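Local coordinates for protein glutamate racemase (Escherichia coli, PDB 2JFN) that is a two-domain alpha/beta enzyme of the Asp/Glu/hydantoin racemase family that binds uridine-5'-diphosphate-N-acetylmuramoyl-L-alanine between its domains, at residues V112-L124 / R223-T235. Sequence-based numbering, arbitrary orientation.
Sequences VGVVPAIKPAARL and RLVDSGAAIARRT. With UMA (uridine-5'-diphosphate-N-acetylmuramoyl-L-alanine), chain C.
Ile231 and Val114 meet beside the uracil of UMA, where two crossings between the sheets of this two-sheet alpha/beta racemase fold run side by side and form a ligand pocket. Val114 CG1 touches Ile231 CD1 from beside it, 3.9 Å away, the side chains crossing at about a right angle. Ile231 CD1 itself lies over one face of the uracil, 3.2 Å from UMA N3. Ile231 CG2 packs against Val112 CG1. The backbone of 112-124 reads the base: UMA N3 donates to Gly113 O (2.9 Å), and Val115 N donates to UMA O2 (2.9 Å, N-H...O angle 156°). Val115 O then accepts from the ribose hydroxyl O2', while Ser227 OG stands 3.1 Å from Val115 O, at best a weak bond. A water links Ser227 OG to Ala117 N. Beyond the ribose, Lys119 leaves with CG anti to its backbone N (chi1 -175°) and stays extended, a straight chain that carries NZ to UMA O2B (2.8 Å). Arg233 NH2 makes a weak bond to UMA O2A; these two cations probably offset the diphosphate's charge. Arg104 NH2 also hydrogen-bonds to UMA. Farther out, Ala117 CB rests on Val225 CG1, and Leu124 CD1 sits over the guanidinium face of Arg223. In the second shell, Ser96 OG bonds Val114 N, and Asp226 caps helix 228-241 through OD1, which accepts from Gly228 N on its anti side, 26° out of the carboxylate plane.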
loop_
_atom_site.group_PDB
_atom_site.type_symbol
_atom_site.label_atom_id
_atom_site.label_comp_id
_atom_site.label_asym_id
_atom_site.label_seq_id
_atom_site.Cartn_x
_atom_site.Cartn_y
_atom_site.Cartn_z
ATOM N N VAL A 112 -0.103 7.409 -9.460
ATOM C CA VAL A 112 0.670 6.175 -9.411
ATOM C C VAL A 112 -0.163 5.086 -8.759
ATOM O O VAL A 112 -0.839 5.324 -7.754
ATOM C CB VAL A 112 1.980 6.371 -8.613
ATOM C CG1 VAL A 112 2.733 5.053 -8.486
ATOM C CG2 VAL A 112 2.843 7.394 -9.304
ATOM N N GLY A 113 -0.128 3.898 -9.350
ATOM C CA GLY A 113 -0.876 2.782 -8.810
ATOM C C GLY A 113 0.073 1.707 -8.322
ATOM O O GLY A 113 1.291 1.826 -8.474
ATOM N N VAL A 114 -0.488 0.654 -7.734
ATOM C CA VAL A 114 0.314 -0.452 -7.219
ATOM C C VAL A 114 -0.272 -1.807 -7.577
ATOM O O VAL A 114 -1.481 -2.039 -7.451
ATOM C CB VAL A 114 0.426 -0.415 -5.692
ATOM C CG1 VAL A 114 1.042 0.902 -5.236
ATOM C CG2 VAL A 114 -0.945 -0.621 -5.078
ATOM N N VAL A 115 0.590 -2.698 -8.043
ATOM C CA VAL A 115 0.185 -4.052 -8.375
ATOM C C VAL A 115 1.246 -4.943 -7.734
ATOM O O VAL A 115 2.399 -4.535 -7.599
ATOM C CB VAL A 115 0.157 -4.293 -9.904
ATOM C CG1 VAL A 115 -0.977 -3.499 -10.536
ATOM C CG2 VAL A 115 1.482 -3.893 -10.523
ATOM N N PRO A 116 0.867 -6.154 -7.308
ATOM C CA PRO A 116 1.836 -7.065 -6.682
ATOM C C PRO A 116 3.079 -7.217 -7.557
ATOM O O PRO A 116 2.966 -7.372 -8.777
ATOM C CB PRO A 116 1.047 -8.364 -6.548
ATOM C CG PRO A 116 -0.366 -7.856 -6.293
ATOM C CD PRO A 116 -0.488 -6.736 -7.316
ATOM N N ALA A 117 4.254 -7.175 -6.930
ATOM C CA ALA A 117 5.535 -7.275 -7.636
ATOM C C ALA A 117 5.859 -8.672 -8.163
ATOM O O ALA A 117 6.964 -9.186 -7.963
ATOM C CB ALA A 117 6.663 -6.790 -6.725
ATOM N N ILE A 118 4.900 -9.278 -8.847
ATOM C CA ILE A 118 5.091 -10.610 -9.394
ATOM C C ILE A 118 6.178 -10.655 -10.454
ATOM O O ILE A 118 6.989 -11.583 -10.476
ATOM C CB ILE A 118 3.779 -11.141 -9.998
ATOM C CG1 ILE A 118 2.762 -11.353 -8.873
ATOM C CG2 ILE A 118 4.035 -12.443 -10.764
ATOM C CD1 ILE A 118 1.385 -11.727 -9.350
ATOM N N LYS A 119 6.203 -9.648 -11.324
ATOM C CA LYS A 119 7.191 -9.593 -12.396
ATOM C C LYS A 119 8.644 -9.718 -11.910
ATOM O O LYS A 119 9.367 -10.608 -12.350
ATOM C CB LYS A 119 7.008 -8.311 -13.220
ATOM C CG LYS A 119 7.922 -8.241 -14.438
ATOM C CD LYS A 119 7.623 -7.036 -15.308
ATOM C CE LYS A 119 8.570 -6.986 -16.486
ATOM N NZ LYS A 119 8.468 -5.693 -17.201
ATOM N N PRO A 120 9.099 -8.830 -11.010
ATOM C CA PRO A 120 10.489 -8.993 -10.572
ATOM C C PRO A 120 10.723 -10.267 -9.760
ATOM O O PRO A 120 11.801 -10.856 -9.822
ATOM C CB PRO A 120 10.755 -7.719 -9.761
ATOM C CG PRO A 120 9.396 -7.324 -9.272
ATOM C CD PRO A 120 8.526 -7.579 -10.481
ATOM N N ALA A 121 9.714 -10.695 -9.007
ATOM C CA ALA A 121 9.845 -11.898 -8.194
ATOM C C ALA A 121 10.097 -13.116 -9.076
ATOM O O ALA A 121 10.852 -14.016 -8.701
ATOM C CB ALA A 121 8.595 -12.108 -7.359
ATOM N N ALA A 122 9.466 -13.135 -10.248
ATOM C CA ALA A 122 9.618 -14.242 -11.188
ATOM C C ALA A 122 11.043 -14.335 -11.722
ATOM O O ALA A 122 11.515 -15.420 -12.051
ATOM C CB ALA A 122 8.635 -14.087 -12.346
ATOM N N ARG A 123 11.723 -13.196 -11.809
ATOM C CA ARG A 123 13.100 -13.161 -12.296
ATOM C C ARG A 123 14.109 -13.401 -11.176
ATOM O O ARG A 123 15.302 -13.561 -11.437
ATOM C CB ARG A 123 13.419 -11.804 -12.929
ATOM C CG ARG A 123 12.547 -11.417 -14.105
ATOM C CD ARG A 123 13.088 -10.161 -14.764
ATOM N NE ARG A 123 14.423 -10.377 -15.319
ATOM C CZ ARG A 123 15.183 -9.421 -15.843
ATOM N NH1 ARG A 123 14.741 -8.171 -15.881
ATOM N NH2 ARG A 123 16.380 -9.714 -16.336
ATOM N N LEU A 124 13.638 -13.422 -9.933
ATOM C CA LEU A 124 14.532 -13.607 -8.794
ATOM C C LEU A 124 14.509 -15.004 -8.193
ATOM O O LEU A 124 15.513 -15.461 -7.644
ATOM C CB LEU A 124 14.207 -12.581 -7.700
ATOM C CG LEU A 124 14.361 -11.101 -8.070
ATOM C CD1 LEU A 124 13.896 -10.233 -6.906
ATOM C CD2 LEU A 124 15.811 -10.796 -8.420
ATOM N N ARG A 223 13.026 -14.793 0.412
ATOM C CA ARG A 223 13.261 -13.404 0.050
ATOM C C ARG A 223 11.941 -12.667 -0.141
ATOM O O ARG A 223 11.090 -13.103 -0.914
ATOM C CB ARG A 223 14.081 -13.335 -1.237
ATOM C CG ARG A 223 14.394 -11.929 -1.705
ATOM C CD ARG A 223 15.361 -11.994 -2.868
ATOM N NE ARG A 223 15.760 -10.679 -3.360
ATOM C CZ ARG A 223 16.716 -10.499 -4.263
ATOM N NH1 ARG A 223 17.359 -11.551 -4.752
ATOM N NH2 ARG A 223 17.021 -9.283 -4.685
ATOM N N LEU A 224 11.777 -11.551 0.563
ATOM C CA LEU A 224 10.557 -10.760 0.460
ATOM C C LEU A 224 10.711 -9.715 -0.639
ATOM O O LEU A 224 11.744 -9.051 -0.746
ATOM C CB LEU A 224 10.252 -10.053 1.785
ATOM C CG LEU A 224 10.093 -10.948 3.017
ATOM C CD1 LEU A 224 9.790 -10.086 4.233
ATOM C CD2 LEU A 224 8.982 -11.956 2.781
ATOM N N VAL A 225 9.674 -9.578 -1.451
ATOM C CA VAL A 225 9.683 -8.615 -2.539
ATOM C C VAL A 225 8.420 -7.751 -2.501
ATOM O O VAL A 225 7.313 -8.267 -2.372
ATOM C CB VAL A 225 9.729 -9.329 -3.912
ATOM C CG1 VAL A 225 9.723 -8.300 -5.034
ATOM C CG2 VAL A 225 10.966 -10.217 -4.007
ATOM N N ASP A 226 8.585 -6.438 -2.596
ATOM C CA ASP A 226 7.425 -5.562 -2.634
ATOM C C ASP A 226 7.642 -4.472 -3.673
ATOM O O ASP A 226 8.668 -4.451 -4.361
ATOM C CB ASP A 226 7.091 -4.974 -1.246
ATOM C CG ASP A 226 8.190 -4.103 -0.678
ATOM O OD1 ASP A 226 8.612 -3.140 -1.347
ATOM O OD2 ASP A 226 8.626 -4.377 0.461
ATOM N N SER A 227 6.675 -3.571 -3.780
ATOM C CA SER A 227 6.701 -2.503 -4.778
ATOM C C SER A 227 7.242 -1.149 -4.330
ATOM O O SER A 227 7.382 -0.236 -5.152
ATOM C CB SER A 227 5.282 -2.304 -5.310
ATOM O OG SER A 227 4.792 -3.506 -5.876
ATOM N N GLY A 228 7.552 -1.030 -3.045
ATOM C CA GLY A 228 8.030 0.223 -2.473
ATOM C C GLY A 228 9.075 1.055 -3.199
ATOM O O GLY A 228 8.799 2.193 -3.596
ATOM N N ALA A 229 10.282 0.506 -3.346
ATOM C CA ALA A 229 11.368 1.211 -4.015
ATOM C C ALA A 229 11.019 1.538 -5.464
ATOM O O ALA A 229 11.371 2.602 -5.961
ATOM C CB ALA A 229 12.649 0.376 -3.959
ATOM N N ALA A 230 10.322 0.630 -6.138
ATOM C CA ALA A 230 9.941 0.864 -7.533
ATOM C C ALA A 230 8.923 1.997 -7.656
ATOM O O ALA A 230 8.917 2.732 -8.654
ATOM C CB ALA A 230 9.374 -0.403 -8.142
ATOM N N ILE A 231 8.056 2.126 -6.647
ATOM C CA ILE A 231 7.044 3.179 -6.634
ATOM C C ILE A 231 7.758 4.501 -6.445
ATOM O O ILE A 231 7.415 5.510 -7.066
ATOM C CB ILE A 231 6.054 3.004 -5.461
ATOM C CG1 ILE A 231 5.317 1.677 -5.602
ATOM C CG2 ILE A 231 5.067 4.181 -5.421
ATOM C CD1 ILE A 231 4.500 1.578 -6.845
ATOM N N ALA A 232 8.751 4.488 -5.567
ATOM C CA ALA A 232 9.537 5.675 -5.285
ATOM C C ALA A 232 10.180 6.147 -6.595
ATOM O O ALA A 232 10.059 7.318 -6.966
ATOM C CB ALA A 232 10.603 5.351 -4.253
ATOM N N ARG A 233 10.846 5.230 -7.300
ATOM C CA ARG A 233 11.488 5.573 -8.568
ATOM C C ARG A 233 10.472 6.100 -9.582
ATOM O O ARG A 233 10.739 7.071 -10.282
ATOM C CB ARG A 233 12.225 4.357 -9.152
ATOM C CG ARG A 233 13.467 3.938 -8.363
ATOM C CD ARG A 233 14.294 2.930 -9.159
ATOM N NE ARG A 233 13.591 1.664 -9.357
ATOM C CZ ARG A 233 13.557 0.683 -8.458
ATOM N NH1 ARG A 233 14.193 0.818 -7.303
ATOM N NH2 ARG A 233 12.874 -0.426 -8.706
ATOM N N ARG A 234 9.305 5.467 -9.660
ATOM C CA ARG A 234 8.271 5.917 -10.591
ATOM C C ARG A 234 7.783 7.320 -10.214
ATOM O O ARG A 234 7.485 8.141 -11.089
ATOM C CB ARG A 234 7.094 4.940 -10.591
ATOM C CG ARG A 234 5.940 5.350 -11.496
ATOM C CD ARG A 234 6.373 5.513 -12.956
ATOM N NE ARG A 234 5.217 5.705 -13.829
ATOM C CZ ARG A 234 5.288 5.922 -15.138
ATOM N NH1 ARG A 234 6.470 5.979 -15.738
ATOM N NH2 ARG A 234 4.177 6.075 -15.847
ATOM N N THR A 235 7.714 7.589 -8.912
ATOM C CA THR A 235 7.278 8.889 -8.404
ATOM C C THR A 235 8.287 9.968 -8.792
ATOM O O THR A 235 7.912 11.043 -9.273
ATOM C CB THR A 235 7.112 8.852 -6.865
ATOM O OG1 THR A 235 6.022 7.982 -6.536
ATOM C CG2 THR A 235 6.828 10.252 -6.302
HETATM N N1 UMA C . 5.268 -1.067 -9.485
HETATM C C2 UMA C . 3.871 -0.612 -9.275
HETATM N N3 UMA C . 3.581 0.655 -9.757
HETATM C C4 UMA C . 4.481 1.512 -10.410
HETATM C C5 UMA C . 5.897 0.982 -10.592
HETATM C C6 UMA C . 6.208 -0.246 -10.130
HETATM O O2 UMA C . 3.015 -1.280 -8.715
HETATM O O4 UMA C . 4.104 2.612 -10.786
HETATM C C1B UMA C . 5.600 -2.440 -8.964
HETATM C C2B UMA C . 5.192 -3.510 -9.962
HETATM O "O2'" UMA C . 4.595 -4.714 -9.338
HETATM C C3B UMA C . 6.393 -3.859 -10.776
HETATM C C4B UMA C . 7.451 -3.680 -9.703
HETATM O O4B UMA C . 6.981 -2.671 -8.817
HETATM O O3B UMA C . 6.136 -5.224 -11.201
HETATM C C5B UMA C . 8.769 -3.235 -10.197
HETATM O O5B UMA C . 8.616 -2.178 -11.076
HETATM P PA UMA C . 9.803 -1.576 -11.945
HETATM O O1A UMA C . 9.322 -0.243 -12.336
HETATM O O2A UMA C . 11.009 -1.612 -11.183
HETATM O O3A UMA C . 9.816 -2.549 -13.241
HETATM P PB UMA C . 8.834 -3.690 -13.770
HETATM O O1B UMA C . 8.741 -4.805 -12.851
HETATM O O2B UMA C . 9.196 -3.968 -15.163
HETATM O "O1'" UMA C . 7.434 -2.835 -13.852
HETATM C "C1'" UMA C . 6.779 -2.377 -15.036
HETATM C "C2'" UMA C . 6.185 -1.006 -14.849
HETATM N "N2'" UMA C . 7.216 0.005 -14.551
HETATM C "C7'" UMA C . 7.527 0.983 -15.417
HETATM O "O7'" UMA C . 6.862 1.195 -16.427
HETATM C "C8'" UMA C . 8.726 1.861 -15.124
HETATM C "C3'" UMA C . 5.132 -1.087 -13.731
HETATM O "O3'" UMA C . 4.450 0.204 -13.569
HETATM C "C4'" UMA C . 4.076 -2.177 -14.033
HETATM O "O4'" UMA C . 3.132 -2.270 -12.985
HETATM C "C5'" UMA C . 4.767 -3.528 -14.246
HETATM O "O5'" UMA C . 5.766 -3.377 -15.324
HETATM C "C6'" UMA C . 3.823 -4.633 -14.684
HETATM O "O6'" UMA C . 3.110 -4.237 -15.847
HETATM C C18 UMA C . 3.826 1.032 -14.582
HETATM C C19 UMA C . 2.349 0.842 -14.691
HETATM O O18 UMA C . 1.771 1.000 -15.752
HETATM C C20 UMA C . 4.324 2.480 -14.396
HETATM N N4 UMA C . 1.737 0.496 -13.547
HETATM C C21 UMA C . 0.284 0.393 -13.349
HETATM C C22 UMA C . -0.532 1.636 -13.815
HETATM O O19 UMA C . 0.036 2.750 -13.755
HETATM O O20 UMA C . -1.704 1.474 -14.241
HETATM C C23 UMA C . -0.007 0.119 -11.868
HETATM O O HOH W 1 4.300 -6.145 -4.294
#